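Local coordinates for anti-sigma-I factor RsgI3 (Clostridium thermocellum, PDB 6QE7), which probably restrains the sigma factor SigI3 as its anti-sigma factor, while its extracellular pair of PA14 domains, the part present here, binds pectin and, less strongly, polygalacturonic acid, at residues A[49-54]-A[140-145]; A[156-161]-A[194-199]; A[180-185]-A[264-269]. All blocks are in the same frame, centred on the assembly; numbering follows the deposited sequence.

Interaction 1 of 3, residues A[49-54]-A[140-145]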
ATOM      1  N   ARG A  49       9.854   2.951  -6.727  1.00 34.55           N
ATOM      2  CA  ARG A  49       9.634   4.173  -7.484  1.00 31.13           C
ATOM      3  C   ARG A  49      10.942   4.953  -7.582  1.00 31.80           C
ATOM      4  O   ARG A  49      11.436   5.382  -6.571  1.00 28.50           O
ATOM      5  CB  ARG A  49       8.617   5.081  -6.803  1.00 28.58           C
ATOM      6  CG  ARG A  49       8.178   6.180  -7.769  1.00 30.49           C
ATOM      7  CD  ARG A  49       7.245   7.105  -7.089  1.00 28.61           C
ATOM      8  NE  ARG A  49       5.952   6.496  -7.065  1.00 29.18           N
ATOM      9  CZ  ARG A  49       5.198   6.265  -5.985  1.00 35.23           C
ATOM     10  NH1 ARG A  49       5.660   6.496  -4.778  1.00 29.55           N
ATOM     11  NH2 ARG A  49       3.963   5.798  -6.149  1.00 39.13           N
ATOM     12  N   TRP A  50      11.385   5.192  -8.805  1.00 27.87           N
ATOM     13  CA  TRP A  50      12.569   6.017  -9.109  1.00 27.86           C
ATOM     14  C   TRP A  50      12.084   7.352  -9.649  1.00 29.35           C
ATOM     15  O   TRP A  50      11.242   7.327 -10.544  1.00 29.33           O
ATOM     16  CB  TRP A  50      13.425   5.313 -10.130  1.00 27.46           C
ATOM     17  CG  TRP A  50      14.102   4.079  -9.633  1.00 25.92           C
ATOM     18  CD1 TRP A  50      15.210   4.048  -8.838  1.00 28.90           C
ATOM     19  CD2 TRP A  50      13.846   2.724 -10.019  1.00 25.26           C
ATOM     20  NE1 TRP A  50      15.615   2.772  -8.646  1.00 25.59           N
ATOM     21  CE2 TRP A  50      14.781   1.915  -9.311  1.00 28.07           C
ATOM     22  CE3 TRP A  50      12.893   2.072 -10.806  1.00 24.82           C
ATOM     23  CZ2 TRP A  50      14.819   0.509  -9.423  1.00 24.35           C
ATOM     24  CZ3 TRP A  50      12.906   0.674 -10.889  1.00 25.29           C
ATOM     25  CH2 TRP A  50      13.835  -0.099 -10.177  1.00 26.34           C
ATOM     26  N   THR A  51      12.480   8.458  -9.030  1.00 33.92           N
ATOM     27  CA  THR A  51      12.150   9.808  -9.539  1.00 29.79           C
ATOM     28  C   THR A  51      13.374  10.735  -9.561  1.00 32.97           C
ATOM     29  O   THR A  51      14.290  10.591  -8.751  1.00 29.32           O
ATOM     30  CB  THR A  51      11.068  10.460  -8.707  1.00 31.62           C
ATOM     31  OG1 THR A  51      11.632  10.672  -7.421  1.00 33.91           O
ATOM     32  CG2 THR A  51       9.772   9.664  -8.689  1.00 33.21           C
ATOM     33  N   GLY A  52      13.436  11.578 -10.584  1.00 37.42           N
ATOM     34  CA  GLY A  52      14.404  12.666 -10.695  1.00 39.94           C
ATOM     35  C   GLY A  52      14.221  13.337 -12.026  1.00 36.81           C
ATOM     36  O   GLY A  52      13.025  13.484 -12.468  1.00 34.54           O
ATOM     37  N   LYS A  53      15.350  13.619 -12.663  1.00 34.92           N
ATOM     38  CA  LYS A  53      15.410  14.298 -13.983  1.00 34.96           C
ATOM     39  C   LYS A  53      16.423  13.562 -14.819  1.00 31.34           C
ATOM     40  O   LYS A  53      17.460  13.077 -14.257  1.00 32.38           O
ATOM     41  CB  LYS A  53      15.752  15.773 -13.764  1.00 39.26           C
ATOM     42  CG  LYS A  53      14.650  16.553 -13.072  1.00 49.23           C
ATOM     43  CD  LYS A  53      15.143  17.895 -12.592  1.00 56.18           C
ATOM     44  CE  LYS A  53      14.073  18.832 -12.094  1.00 51.82           C
ATOM     45  NZ  LYS A  53      12.842  18.715 -12.903  1.00 59.35           N
ATOM     46  N   VAL A  54      16.104  13.378 -16.083  1.00 29.06           N
ATOM     47  CA  VAL A  54      17.025  12.834 -17.101  1.00 30.22           C
ATOM     48  C   VAL A  54      17.419  14.006 -18.025  1.00 40.08           C
ATOM     49  O   VAL A  54      16.575  14.947 -18.166  1.00 34.36           O
ATOM     50  CB  VAL A  54      16.409  11.647 -17.837  1.00 33.11           C
ATOM     51  CG1 VAL A  54      15.132  12.015 -18.586  1.00 34.62           C
ATOM     52  CG2 VAL A  54      17.377  10.988 -18.784  1.00 30.65           C
ATOM     53  N   TYR A 140      19.569  12.863 -12.344  1.00 31.91           N
ATOM     54  CA  TYR A 140      19.614  13.760 -11.164  1.00 36.68           C
ATOM     55  C   TYR A 140      18.502  13.337 -10.226  1.00 37.68           C
ATOM     56  O   TYR A 140      17.349  13.328 -10.626  1.00 38.42           O
ATOM     57  CB  TYR A 140      19.401  15.228 -11.571  1.00 38.40           C
ATOM     58  CG  TYR A 140      20.452  15.720 -12.535  1.00 43.02           C
ATOM     59  CD1 TYR A 140      20.423  15.338 -13.873  1.00 36.34           C
ATOM     60  CD2 TYR A 140      21.523  16.479 -12.063  1.00 39.98           C
ATOM     61  CE1 TYR A 140      21.426  15.732 -14.749  1.00 46.93           C
ATOM     62  CE2 TYR A 140      22.528  16.884 -12.923  1.00 39.82           C
ATOM     63  CZ  TYR A 140      22.471  16.518 -14.257  1.00 45.17           C
ATOM     64  OH  TYR A 140      23.488  16.924 -15.054  1.00 50.11           O
ATOM     65  N   PRO A 141      18.812  12.982  -8.975  1.00 37.37           N
ATOM     66  CA  PRO A 141      17.804  12.411  -8.103  1.00 37.01           C
ATOM     67  C   PRO A 141      16.852  13.509  -7.697  1.00 42.55           C
ATOM     68  O   PRO A 141      17.254  14.624  -7.678  1.00 38.92           O
ATOM     69  CB  PRO A 141      18.572  11.863  -6.886  1.00 40.13           C
ATOM     70  CG  PRO A 141      19.928  12.567  -6.947  1.00 38.57           C
ATOM     71  CD  PRO A 141      20.173  12.917  -8.408  1.00 34.65           C
ATOM     72  N   SER A 142      15.615  13.179  -7.364  1.00 45.20           N
ATOM     73  CA  SER A 142      14.731  14.210  -6.788  1.00 45.96           C
ATOM     74  C   SER A 142      15.160  14.332  -5.336  1.00 49.21           C
ATOM     75  O   SER A 142      15.751  13.399  -4.850  1.00 48.99           O
ATOM     76  CB  SER A 142      13.269  13.913  -6.983  1.00 43.25           C
ATOM     77  OG  SER A 142      13.007  12.630  -6.538  1.00 43.38           O
ATOM     78  N   ASP A 143      14.905  15.468  -4.713  1.00 53.47           N
ATOM     79  CA  ASP A 143      14.822  15.605  -3.237  1.00 71.10           C
ATOM     80  C   ASP A 143      13.374  16.036  -3.005  1.00 73.67           C
ATOM     81  O   ASP A 143      12.498  15.652  -3.830  1.00 83.64           O
ATOM     82  CB  ASP A 143      15.939  16.518  -2.698  1.00 73.95           C
ATOM     83  CG  ASP A 143      16.630  17.312  -3.805  1.00 81.41           C
ATOM     84  OD1 ASP A 143      16.032  18.296  -4.290  1.00 77.48           O
ATOM     85  OD2 ASP A 143      17.737  16.908  -4.217  1.00 88.37           O
ATOM     86  N   GLY A 144      13.115  16.842  -1.989  1.00 81.22           N
ATOM     87  CA  GLY A 144      11.734  17.195  -1.631  1.00 87.58           C
ATOM     88  C   GLY A 144      11.180  16.139  -0.694  1.00 79.27           C
ATOM     89  O   GLY A 144      11.929  15.408  -0.052  1.00 70.52           O
ATOM     90  N   PRO A 145       9.853  16.035  -0.565  1.00 95.53           N
ATOM     91  CA  PRO A 145       9.291  15.261   0.537  1.00 93.67           C
ATOM     92  C   PRO A 145       9.659  13.771   0.396  1.00 81.20           C
ATOM     93  O   PRO A 145       9.300  13.169  -0.616  1.00 61.77           O
ATOM     94  CB  PRO A 145       7.773  15.519   0.412  1.00103.52           C
ATOM     95  CG  PRO A 145       7.629  16.702  -0.542  1.00103.16           C
ATOM     96  CD  PRO A 145       8.833  16.611  -1.458  1.00 99.02           C
TER
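The shortest polar contact is between two hydroxyls: Thr51 OG1 and Ser142 OG lie 2.6 Å apart, and either could donate. Beside it runs a short antiparallel ladder in the sheet of the first PA14 module, where strand 139-141 lies against strand 53-54. Its hydrogen-bonded pair is Lys53 with Tyr140: Lys53 N gives to Tyr140 O at 2.9 Å, and Tyr140 N returns a bond to Lys53 O, also at 2.9 Å. Both donors lie in the plane of the carbonyl they meet. Past Gly52 the geometry loosens. Ser142 N reaches Thr51 O at 3.2 Å, arriving 36° above the carbonyl plane.

Both hydroxyls are brought together by the same first torsion. Thr51 OG1 (chi1 66°) and Ser142 OG (chi1 52°) each sit between their own backbone N and carbonyl carbon, so they meet tip to tip.

At Gly52 the chain turns a corner between strands 46-51 and 53-54. With no CB in the way, Gly52 CA closes to 3.0 Å from Tyr140 O as a CA-H...O contact, so that oxygen is held by both Gly52 CA and Lys53 N.

Lys53 and Tyr140 project from the same face of the sheet, but they meet only near their bases, CB to CB at 4.3 Å. The lysine chain then leads away to a salt bridge with Asp106, while the tyrosine ring has a cation-pi partner in Lys104. The ring turns its edge to the neighbouring strand, with Lys53 O in its plane, 3.7 Å from Tyr140 CD1.

Interaction 2 of 3, residues A[156-161]-A[194-199]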
ATOM      1  N   ALA A 156      -9.535   5.703  14.667  1.00 40.47           N
ATOM      2  CA  ALA A 156     -10.792   5.478  15.394  1.00 38.85           C
ATOM      3  C   ALA A 156     -11.377   6.848  15.687  1.00 38.48           C
ATOM      4  O   ALA A 156     -10.630   7.739  16.146  1.00 35.11           O
ATOM      5  CB  ALA A 156     -10.535   4.694  16.653  1.00 40.21           C
ATOM      6  N   GLU A 157     -12.633   7.010  15.318  1.00 38.05           N
ATOM      7  CA  GLU A 157     -13.493   8.087  15.837  1.00 36.53           C
ATOM      8  C   GLU A 157     -14.444   7.486  16.874  1.00 32.21           C
ATOM      9  O   GLU A 157     -15.236   6.553  16.519  1.00 37.26           O
ATOM     10  CB  GLU A 157     -14.170   8.768  14.670  1.00 36.01           C
ATOM     11  CG  GLU A 157     -13.247   9.055  13.487  1.00 46.15           C
ATOM     12  CD  GLU A 157     -14.053   9.326  12.211  1.00 42.29           C
ATOM     13  OE1 GLU A 157     -14.558   8.372  11.609  1.00 47.54           O
ATOM     14  OE2 GLU A 157     -14.274  10.507  11.886  1.00 59.68           O
ATOM     15  N   TYR A 158     -14.428   8.045  18.092  1.00 33.00           N
ATOM     16  CA  TYR A 158     -15.361   7.656  19.192  1.00 36.60           C
ATOM     17  C   TYR A 158     -16.506   8.657  19.297  1.00 34.63           C
ATOM     18  O   TYR A 158     -16.263   9.851  19.344  1.00 40.22           O
ATOM     19  CB  TYR A 158     -14.613   7.526  20.504  1.00 30.93           C
ATOM     20  CG  TYR A 158     -13.758   6.309  20.503  1.00 32.63           C
ATOM     21  CD1 TYR A 158     -12.636   6.223  19.716  1.00 36.86           C
ATOM     22  CD2 TYR A 158     -14.083   5.226  21.270  1.00 35.89           C
ATOM     23  CE1 TYR A 158     -11.819   5.102  19.757  1.00 37.42           C
ATOM     24  CE2 TYR A 158     -13.313   4.078  21.278  1.00 35.62           C
ATOM     25  CZ  TYR A 158     -12.190   3.991  20.480  1.00 38.73           C
ATOM     26  OH  TYR A 158     -11.449   2.828  20.453  1.00 33.28           O
ATOM     27  N   TYR A 159     -17.733   8.149  19.326  1.00 38.33           N
ATOM     28  CA  TYR A 159     -18.953   8.977  19.389  1.00 37.38           C
ATOM     29  C   TYR A 159     -19.675   8.801  20.717  1.00 37.68           C
ATOM     30  O   TYR A 159     -19.710   7.676  21.263  1.00 30.79           O
ATOM     31  CB  TYR A 159     -19.875   8.655  18.215  1.00 40.53           C
ATOM     32  CG  TYR A 159     -19.277   9.038  16.897  1.00 40.84           C
ATOM     33  CD1 TYR A 159     -18.429   8.158  16.249  1.00 41.55           C
ATOM     34  CD2 TYR A 159     -19.467  10.291  16.357  1.00 43.44           C
ATOM     35  CE1 TYR A 159     -17.863   8.480  15.028  1.00 40.59           C
ATOM     36  CE2 TYR A 159     -18.942  10.616  15.115  1.00 47.32           C
ATOM     37  CZ  TYR A 159     -18.105   9.709  14.479  1.00 43.90           C
ATOM     38  OH  TYR A 159     -17.526   9.946  13.293  1.00 37.40           O
ATOM     39  N   GLY A 160     -20.337   9.884  21.153  1.00 42.52           N
ATOM     40  CA  GLY A 160     -21.149   9.932  22.388  1.00 39.43           C
ATOM     41  C   GLY A 160     -22.610   9.620  22.148  1.00 41.94           C
ATOM     42  O   GLY A 160     -23.439   9.994  22.974  1.00 44.64           O
ATOM     43  N   ASP A 161     -22.913   8.795  21.160  1.00 47.06           N
ATOM     44  CA  ASP A 161     -24.289   8.265  20.970  1.00 41.11           C
ATOM     45  C   ASP A 161     -24.191   6.951  20.194  1.00 41.10           C
ATOM     46  O   ASP A 161     -23.090   6.603  19.764  1.00 45.06           O
ATOM     47  CB  ASP A 161     -25.076   9.331  20.209  1.00 50.25           C
ATOM     48  CG  ASP A 161     -24.387   9.705  18.884  1.00 56.52           C
ATOM     49  OD1 ASP A 161     -24.229   8.807  18.022  1.00 49.80           O
ATOM     50  OD2 ASP A 161     -23.961  10.879  18.740  1.00 46.62           O
ATOM     51  N   PHE A 194     -22.837   4.440  23.001  1.00 36.43           N
ATOM     52  CA  PHE A 194     -21.712   5.083  22.294  1.00 36.32           C
ATOM     53  C   PHE A 194     -21.469   4.238  21.025  1.00 37.36           C
ATOM     54  O   PHE A 194     -22.071   3.147  20.823  1.00 33.84           O
ATOM     55  CB  PHE A 194     -20.504   5.227  23.225  1.00 36.85           C
ATOM     56  CG  PHE A 194     -19.699   3.959  23.405  1.00 35.28           C
ATOM     57  CD1 PHE A 194     -20.027   3.044  24.379  1.00 31.55           C
ATOM     58  CD2 PHE A 194     -18.687   3.634  22.508  1.00 41.58           C
ATOM     59  CE1 PHE A 194     -19.314   1.866  24.499  1.00 38.90           C
ATOM     60  CE2 PHE A 194     -17.971   2.464  22.632  1.00 36.45           C
ATOM     61  CZ  PHE A 194     -18.275   1.587  23.643  1.00 39.85           C
ATOM     62  N   SER A 195     -20.616   4.726  20.145  1.00 35.11           N
ATOM     63  CA  SER A 195     -20.346   4.034  18.859  1.00 33.46           C
ATOM     64  C   SER A 195     -18.925   4.413  18.422  1.00 32.42           C
ATOM     65  O   SER A 195     -18.365   5.441  18.946  1.00 31.39           O
ATOM     66  CB  SER A 195     -21.482   4.422  17.867  1.00 33.11           C
ATOM     67  OG  SER A 195     -21.550   5.848  17.731  1.00 35.48           O
ATOM     68  N   VAL A 196     -18.339   3.639  17.512  1.00 27.47           N
ATOM     69  CA  VAL A 196     -16.928   3.824  17.064  1.00 31.60           C
ATOM     70  C   VAL A 196     -16.862   3.541  15.562  1.00 33.47           C
ATOM     71  O   VAL A 196     -17.577   2.651  15.119  1.00 30.62           O
ATOM     72  CB  VAL A 196     -15.968   2.875  17.807  1.00 32.44           C
ATOM     73  CG1 VAL A 196     -14.527   3.320  17.685  1.00 34.30           C
ATOM     74  CG2 VAL A 196     -16.365   2.732  19.267  1.00 39.00           C
ATOM     75  N   ARG A 197     -16.044   4.307  14.848  1.00 37.64           N
ATOM     76  CA  ARG A 197     -15.663   4.035  13.435  1.00 37.25           C
ATOM     77  C   ARG A 197     -14.132   3.928  13.367  1.00 33.68           C
ATOM     78  O   ARG A 197     -13.477   4.827  13.822  1.00 32.01           O
ATOM     79  CB  ARG A 197     -16.121   5.113  12.456  1.00 34.00           C
ATOM     80  CG  ARG A 197     -15.581   4.849  11.056  1.00 34.06           C
ATOM     81  CD  ARG A 197     -16.047   5.807   9.987  1.00 34.09           C
ATOM     82  NE  ARG A 197     -17.500   5.967   9.980  1.00 37.86           N
ATOM     83  CZ  ARG A 197     -18.112   7.025  10.486  1.00 35.90           C
ATOM     84  NH1 ARG A 197     -17.420   8.001  11.044  1.00 39.15           N
ATOM     85  NH2 ARG A 197     -19.411   7.115  10.397  1.00 39.00           N
ATOM     86  N   TRP A 198     -13.634   2.781  12.928  1.00 31.61           N
ATOM     87  CA  TRP A 198     -12.240   2.496  12.541  1.00 31.72           C
ATOM     88  C   TRP A 198     -12.171   2.538  11.019  1.00 32.75           C
ATOM     89  O   TRP A 198     -12.987   1.882  10.363  1.00 34.86           O
ATOM     90  CB  TRP A 198     -11.818   1.128  13.046  1.00 29.90           C
ATOM     91  CG  TRP A 198     -11.767   1.002  14.545  1.00 32.93           C
ATOM     92  CD1 TRP A 198     -10.707   1.310  15.358  1.00 35.00           C
ATOM     93  CD2 TRP A 198     -12.777   0.428  15.401  1.00 33.07           C
ATOM     94  NE1 TRP A 198     -11.025   1.037  16.669  1.00 35.45           N
ATOM     95  CE2 TRP A 198     -12.286   0.490  16.721  1.00 34.70           C
ATOM     96  CE3 TRP A 198     -14.065  -0.075  15.191  1.00 31.73           C
ATOM     97  CZ2 TRP A 198     -13.041   0.049  17.812  1.00 35.45           C
ATOM     98  CZ3 TRP A 198     -14.818  -0.481  16.266  1.00 31.40           C
ATOM     99  CH2 TRP A 198     -14.295  -0.464  17.550  1.00 31.47           C
ATOM    100  N   VAL A 199     -11.258   3.343  10.510  1.00 34.40           N
ATOM    101  CA  VAL A 199     -10.921   3.400   9.069  1.00 32.64           C
ATOM    102  C   VAL A 199      -9.430   3.172   8.909  1.00 29.43           C
ATOM    103  O   VAL A 199      -8.672   3.707   9.731  1.00 32.09           O
ATOM    104  CB  VAL A 199     -11.322   4.766   8.489  1.00 33.45           C
ATOM    105  CG1 VAL A 199     -10.929   4.853   6.993  1.00 40.56           C
ATOM    106  CG2 VAL A 199     -12.810   4.954   8.644  1.00 38.74           C
TER
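Arg197 NH1 is gripped twice across this strand pair: by Glu157 OE1 in a salt bridge of 2.9 Å and by Tyr159 OH at 3.0 Å, where the bond is more bent. The arginine leaves the backbone with CG anti to N (chi1 174°) and bends at chi3, lying alongside Glu157. OE1 is in the guanidinium plane, yet NH1 meets it from 40° above the carboxylate plane. NE goes to Glu259, which probably helps fix the rotation of the group.

Glu157, Tyr159 and Arg197 share one face of an antiparallel ladder in the second PA14 domain, with Glu157-Arg197 and Tyr159-Ser195 as its hydrogen-bonded pairs. At the end of the ladder Ser195 OG donates to Asp161 O at 2.7 Å and also pairs with Leu164 N.

The other face is mostly apolar, though Trp198 NE1 bonds to Asp173. Val196 CG1 makes a CH-pi contact 3.7 Å from the Tyr158 ring centroid, and also lies over one face of the Trp198 ring, toward its rim. Ala156 CB touches Trp198 CD1 at 3.6 Å.

Strand 154-159 is flanked on its other side by strand 167-173, and strand 193-202 by strand 254-263, while Phe178 of strand 177-179 packs against Tyr158 and Trp198.

Interaction 3 of 3, residues A[180-185]-A[264-269]; sequences WDKDFP and GEPAFI
A type I' turn from Trp180 to Asp183, with both central residues at positive phi, sets two successive amides toward one acceptor: Trp180 N binds Ala267 O at 2.8 Å, and Asp181 N adds a weak bond to the same oxygen at 3.3 Å. The first of these donors comes from 26° above the carbonyl plane.

Ala267 points its CB at the turn and meets the rim of the indole, 3.5 Å from Trp180 CE3 and close to the ring plane. Trp180 CZ3 also touches Ile269 CG2 at 3.8 Å; the two side chains run side by side. One indole face is covered by Pro185, whose CG sits over the ring centre, 3.5 Å above the plane.

The contact lies where strand 177-179 has just left its antiparallel partner, strand 268-274, in one sheet of the second PA14 domain. Trp180 also stacks on Phe178 of that strand and touches Tyr158.

Within the turn, Lys182 crosses Pro266 obliquely. Its chain bends at chi2 and chi3, bringing Lys182 NZ onto a lone pair of Gly264 O at 2.8 Å, although the lysine is poorly ordered. Lys182 CD rests on Pro266 CB at 3.7 Å. Phe184 comes in edge-on, with Glu265 O in its ring plane and 3.5 Å from CE1; Lys182 O lies over one face of this ring, toward the rim.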
ATOM      1  N   TRP A 180     -14.486  -3.848  26.922  1.00 39.91           N
ATOM      2  CA  TRP A 180     -14.563  -2.631  27.774  1.00 44.19           C
ATOM      3  C   TRP A 180     -15.273  -2.907  29.109  1.00 52.04           C
ATOM      4  O   TRP A 180     -14.830  -2.299  30.100  1.00 71.24           O
ATOM      5  CB  TRP A 180     -15.184  -1.487  27.016  1.00 42.68           C
ATOM      6  CG  TRP A 180     -14.235  -0.884  26.034  1.00 43.22           C
ATOM      7  CD1 TRP A 180     -13.016  -0.335  26.277  1.00 39.91           C
ATOM      8  CD2 TRP A 180     -14.449  -0.784  24.624  1.00 41.14           C
ATOM      9  NE1 TRP A 180     -12.469   0.124  25.117  1.00 39.64           N
ATOM     10  CE2 TRP A 180     -13.342  -0.107  24.095  1.00 44.85           C
ATOM     11  CE3 TRP A 180     -15.466  -1.210  23.760  1.00 38.90           C
ATOM     12  CZ2 TRP A 180     -13.236   0.159  22.730  1.00 47.81           C
ATOM     13  CZ3 TRP A 180     -15.363  -0.944  22.420  1.00 42.60           C
ATOM     14  CH2 TRP A 180     -14.264  -0.251  21.910  1.00 43.99           C
ATOM     15  N   ASP A 181     -16.187  -3.881  29.202  1.00 62.83           N
ATOM     16  CA  ASP A 181     -16.414  -4.583  30.507  1.00 79.69           C
ATOM     17  C   ASP A 181     -16.971  -3.573  31.510  1.00 90.37           C
ATOM     18  O   ASP A 181     -16.390  -3.535  32.623  1.00 76.48           O
ATOM     19  CB  ASP A 181     -15.098  -5.053  31.164  1.00 73.87           C
ATOM     20  CG  ASP A 181     -14.890  -6.541  31.399  1.00 74.17           C
ATOM     21  OD1 ASP A 181     -15.708  -7.366  30.921  1.00 75.53           O
ATOM     22  OD2 ASP A 181     -13.855  -6.865  32.039  1.00 72.34           O
ATOM     23  N   LYS A 182     -17.883  -2.702  31.032  1.00 90.88           N
ATOM     24  CA  LYS A 182     -18.703  -1.687  31.762  1.00 80.91           C
ATOM     25  C   LYS A 182     -18.009  -0.321  31.939  1.00 79.03           C
ATOM     26  O   LYS A 182     -18.783   0.638  32.169  1.00 84.16           O
ATOM     27  CB  LYS A 182     -19.188  -2.179  33.134  1.00 94.64           C
ATOM     28  CG  LYS A 182     -20.649  -1.857  33.399  1.00100.22           C
ATOM     29  CD  LYS A 182     -21.571  -2.483  32.346  1.00103.12           C
ATOM     30  CE  LYS A 182     -22.781  -1.628  32.031  1.00112.90           C
ATOM     31  NZ  LYS A 182     -23.670  -2.201  30.986  1.00105.94           N
ATOM     32  N   ASP A 183     -16.659  -0.213  31.905  1.00 65.66           N
ATOM     33  CA  ASP A 183     -15.897   1.080  31.933  1.00 52.00           C
ATOM     34  C   ASP A 183     -15.841   1.614  30.509  1.00 49.49           C
ATOM     35  O   ASP A 183     -14.868   1.326  29.787  1.00 53.19           O
ATOM     36  CB  ASP A 183     -14.483   0.914  32.493  1.00 54.23           C
ATOM     37  CG  ASP A 183     -14.448  -0.093  33.635  1.00 68.39           C
ATOM     38  OD1 ASP A 183     -14.444  -1.333  33.355  1.00 71.29           O
ATOM     39  OD2 ASP A 183     -14.478   0.366  34.798  1.00 62.98           O
ATOM     40  N   PHE A 184     -16.870   2.321  30.091  1.00 52.56           N
ATOM     41  CA  PHE A 184     -17.052   2.706  28.668  1.00 41.95           C
ATOM     42  C   PHE A 184     -15.878   3.536  28.201  1.00 36.00           C
ATOM     43  O   PHE A 184     -15.405   4.434  28.867  1.00 38.16           O
ATOM     44  CB  PHE A 184     -18.370   3.456  28.455  1.00 43.78           C
ATOM     45  CG  PHE A 184     -19.574   2.667  28.884  1.00 38.84           C
ATOM     46  CD1 PHE A 184     -19.879   1.478  28.263  1.00 37.49           C
ATOM     47  CD2 PHE A 184     -20.285   3.031  30.014  1.00 39.36           C
ATOM     48  CE1 PHE A 184     -20.959   0.721  28.672  1.00 38.07           C
ATOM     49  CE2 PHE A 184     -21.373   2.291  30.416  1.00 35.38           C
ATOM     50  CZ  PHE A 184     -21.739   1.163  29.723  1.00 41.50           C
ATOM     51  N   PRO A 185     -15.443   3.363  26.943  1.00 37.10           N
ATOM     52  CA  PRO A 185     -14.350   4.165  26.426  1.00 35.86           C
ATOM     53  C   PRO A 185     -14.647   5.661  26.242  1.00 33.54           C
ATOM     54  O   PRO A 185     -13.736   6.467  25.972  1.00 31.07           O
ATOM     55  CB  PRO A 185     -13.947   3.436  25.128  1.00 38.91           C
ATOM     56  CG  PRO A 185     -15.219   2.744  24.707  1.00 41.61           C
ATOM     57  CD  PRO A 185     -15.959   2.389  25.993  1.00 41.58           C
ATOM     58  N   GLY A 264     -26.056  -0.284  25.408  1.00 54.70           N
ATOM     59  CA  GLY A 264     -26.024  -0.055  26.866  1.00 58.48           C
ATOM     60  C   GLY A 264     -25.407  -1.230  27.592  1.00 54.19           C
ATOM     61  O   GLY A 264     -25.116  -1.076  28.825  1.00 43.51           O
ATOM     62  N   GLU A 265     -25.198  -2.349  26.878  1.00 57.21           N
ATOM     63  CA  GLU A 265     -24.561  -3.567  27.444  1.00 59.72           C
ATOM     64  C   GLU A 265     -23.124  -3.197  27.809  1.00 52.66           C
ATOM     65  O   GLU A 265     -22.647  -2.133  27.412  1.00 54.87           O
ATOM     66  CB  GLU A 265     -24.681  -4.739  26.470  1.00 61.91           C
ATOM     67  CG  GLU A 265     -26.043  -5.396  26.528  1.00 66.88           C
ATOM     68  CD  GLU A 265     -27.134  -4.597  25.823  1.00 84.32           C
ATOM     69  OE1 GLU A 265     -26.786  -3.803  24.917  1.00101.46           O
ATOM     70  OE2 GLU A 265     -28.332  -4.747  26.182  1.00 91.12           O
ATOM     71  N   PRO A 266     -22.404  -4.022  28.610  1.00 56.34           N
ATOM     72  CA  PRO A 266     -20.957  -3.878  28.741  1.00 53.03           C
ATOM     73  C   PRO A 266     -20.369  -4.128  27.344  1.00 47.73           C
ATOM     74  O   PRO A 266     -20.847  -5.084  26.676  1.00 38.41           O
ATOM     75  CB  PRO A 266     -20.528  -4.958  29.738  1.00 56.80           C
ATOM     76  CG  PRO A 266     -21.681  -5.958  29.747  1.00 64.05           C
ATOM     77  CD  PRO A 266     -22.922  -5.184  29.355  1.00 64.74           C
ATOM     78  N   ALA A 267     -19.485  -3.216  26.897  1.00 43.04           N
ATOM     79  CA  ALA A 267     -19.118  -3.100  25.465  1.00 39.85           C
ATOM     80  C   ALA A 267     -17.983  -4.089  25.174  1.00 39.54           C
ATOM     81  O   ALA A 267     -17.077  -4.225  26.001  1.00 40.51           O
ATOM     82  CB  ALA A 267     -18.708  -1.710  25.106  1.00 44.79           C
ATOM     83  N   PHE A 268     -18.018  -4.692  23.999  1.00 43.06           N
ATOM     84  CA  PHE A 268     -17.028  -5.693  23.545  1.00 43.06           C
ATOM     85  C   PHE A 268     -17.037  -5.674  22.032  1.00 38.48           C
ATOM     86  O   PHE A 268     -18.123  -5.804  21.495  1.00 38.88           O
ATOM     87  CB  PHE A 268     -17.439  -7.081  24.025  1.00 37.71           C
ATOM     88  CG  PHE A 268     -16.469  -8.216  23.886  1.00 43.77           C
ATOM     89  CD1 PHE A 268     -16.334  -8.888  22.681  1.00 51.00           C
ATOM     90  CD2 PHE A 268     -15.742  -8.672  24.982  1.00 53.49           C
ATOM     91  CE1 PHE A 268     -15.461  -9.966  22.567  1.00 52.22           C
ATOM     92  CE2 PHE A 268     -14.880  -9.763  24.875  1.00 52.92           C
ATOM     93  CZ  PHE A 268     -14.757 -10.419  23.669  1.00 51.77           C
ATOM     94  N   ILE A 269     -15.875  -5.586  21.409  1.00 40.43           N
ATOM     95  CA  ILE A 269     -15.751  -5.916  19.959  1.00 41.58           C
ATOM     96  C   ILE A 269     -14.334  -6.417  19.636  1.00 32.43           C
ATOM     97  O   ILE A 269     -13.324  -5.744  20.007  1.00 33.87           O
ATOM     98  CB  ILE A 269     -16.176  -4.701  19.115  1.00 39.01           C
ATOM     99  CG1 ILE A 269     -16.036  -5.004  17.609  1.00 43.17           C
ATOM    100  CG2 ILE A 269     -15.382  -3.493  19.585  1.00 35.82           C
ATOM    101  CD1 ILE A 269     -16.587  -3.974  16.735  1.00 40.69           C
TER

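How the interactions relate
Interactions 2 and 3 belong to the second PA14 domain and touch, their centres about 13 Å apart and their segments alternating along the chain. Phe194 makes much of the join: its CZ lies 3.4 Å from Pro185 CD and 3.6 Å from Ala267 CB. Trp198 CH2 adds a contact with Ile269 CG2 at 3.8 Å, so residues of 194-199 pack against both segments of interaction 3, 180-185 and 264-269. Interaction 1 lies across the chain's centre, in the first module, its nearest atoms about 20 Å from interaction 2 and 32 Å from interaction 3. The observed calcium sites, Asn12-Asp44-Thr45 and Asp69-Asp70-Gln113-Val115-Ala117, use no residue of the three contacts.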